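Local coordinates for protein transcription regulator (PDB 3CLK) that probably regulates transcription as a LacI-type regulator, its periplasmic-binding-protein-like core pairing into a dimer and presumably sensing a small effector, at the interface of chains A and B. Residues are numbered along the deposited sequence; one frame, centred on the assembly and turned at random. Chains: chain A/B, Transcription regulator.

The interface of chains A and B. Residues chain A 43-44, 60, 64; chain B 40-43.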
# COMPACT_ATOMS: atom_id res chain seq x y z
N ILE A 43 -11.28 8.35 8.75
CA ILE A 43 -10.27 7.52 9.37
C ILE A 43 -9.28 8.33 10.18
O ILE A 43 -8.91 9.44 9.79
CB ILE A 43 -9.52 6.72 8.29
CG1 ILE A 43 -10.52 5.85 7.50
CG2 ILE A 43 -8.46 5.86 8.92
CD1 ILE A 43 -9.94 5.23 6.25
N VAL A 44 -8.86 7.78 11.32
CA VAL A 44 -7.90 8.45 12.18
C VAL A 44 -6.74 7.51 12.49
O VAL A 44 -6.93 6.29 12.56
CB VAL A 44 -8.55 8.89 13.51
CG1 VAL A 44 -9.83 9.66 13.23
CG2 VAL A 44 -8.85 7.67 14.38
N THR A 60 -9.98 12.37 18.98
CA THR A 60 -10.30 12.99 17.70
C THR A 60 -11.64 12.46 17.19
O THR A 60 -12.43 13.20 16.61
CB THR A 60 -9.22 12.68 16.65
OG1 THR A 60 -7.96 13.21 17.09
CG2 THR A 60 -9.59 13.30 15.31
N ARG A 64 -15.86 14.29 17.97
CA ARG A 64 -16.61 14.42 16.73
C ARG A 64 -17.84 13.51 16.77
O ARG A 64 -17.71 12.29 16.80
CB ARG A 64 -15.71 14.04 15.55
CG ARG A 64 -16.24 14.45 14.19
CD ARG A 64 -15.27 14.07 13.09
NE ARG A 64 -15.69 14.58 11.79
CZ ARG A 64 -16.83 14.27 11.19
NH1 ARG A 64 -17.68 13.43 11.77
NH2 ARG A 64 -17.13 14.79 10.01
N ASN B 40 -4.69 18.07 14.53
CA ASN B 40 -5.22 16.72 14.51
C ASN B 40 -5.46 16.37 13.04
O ASN B 40 -5.45 17.26 12.19
CB ASN B 40 -6.54 16.64 15.27
CG ASN B 40 -6.41 17.10 16.72
OD1 ASN B 40 -5.64 16.54 17.49
ND2 ASN B 40 -7.17 18.13 17.08
N LEU B 41 -5.67 15.09 12.73
CA LEU B 41 -5.89 14.69 11.35
C LEU B 41 -6.94 13.61 11.12
O LEU B 41 -6.88 12.54 11.73
CB LEU B 41 -4.57 14.22 10.73
CG LEU B 41 -4.64 13.59 9.34
CD1 LEU B 41 -4.96 14.66 8.30
CD2 LEU B 41 -3.32 12.91 9.01
N ILE B 42 -7.89 13.88 10.23
CA ILE B 42 -8.90 12.89 9.89
C ILE B 42 -8.80 12.66 8.39
O ILE B 42 -8.52 13.59 7.63
CB ILE B 42 -10.35 13.35 10.23
CG1 ILE B 42 -10.79 14.47 9.29
CG2 ILE B 42 -10.42 13.80 11.68
CD1 ILE B 42 -12.28 14.77 9.37
N ILE B 43 -9.02 11.43 7.98
CA ILE B 43 -8.95 11.07 6.57
C ILE B 43 -10.33 10.74 6.02
O ILE B 43 -10.96 9.77 6.44
CB ILE B 43 -8.00 9.87 6.37
CG1 ILE B 43 -6.61 10.21 6.91
CG2 ILE B 43 -7.94 9.50 4.90
CD1 ILE B 43 -5.63 9.05 6.91
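A:Ile43 and B:Ile43 pair as an antiparallel beta bridge where the edge strands 40-44 of chain A and 41-44 of chain B meet. Each residue gives a hydrogen bond from its backbone N and takes one on its backbone O. B:Ile43 N lies 2.7 Å from A:Ile43 O, in the carbonyl plane. The return hydrogen bond, from A:Ile43 N to B:Ile43 O, is also 2.7 Å, but its donor is tilted 20° from the plane of the B:Ile43 carbonyl. This is the tight part of the contact. The two CB atoms of A:Ile43 and B:Ile43 come within 4.0 Å of each other, and B:Ile42 CA sits 3.5 Å from A:Ile43 O.

Away from the bridge the fit loosens. A:Thr60, on helix 57-62, turns its methyl CG2 to the CG2 branch of B:Ile42 at 3.8 Å. In B:Ile42, chi1 of 70° sets CG2 beside its backbone N, while CG1 leads CD1 toward A:Arg64. The arginine chain, extended from CG to NE, crosses this branch at about a right angle, with A:Arg64 NE 4.2 Å from B:Ile42 CD1. B:Asn40 and A:Thr60 run alongside each other, pointing opposite ways; OD1 of the amide and the hydroxyl OG1 stay 4.1 Å apart, too far for a hydrogen bond.

The two-fold axis repeats these peripheral contacts with the chains exchanged. The bridge thus joins the sheet edges of two subunits, and the flanking methyl contact and its symmetry twin probably help hold the regulator as a dimer.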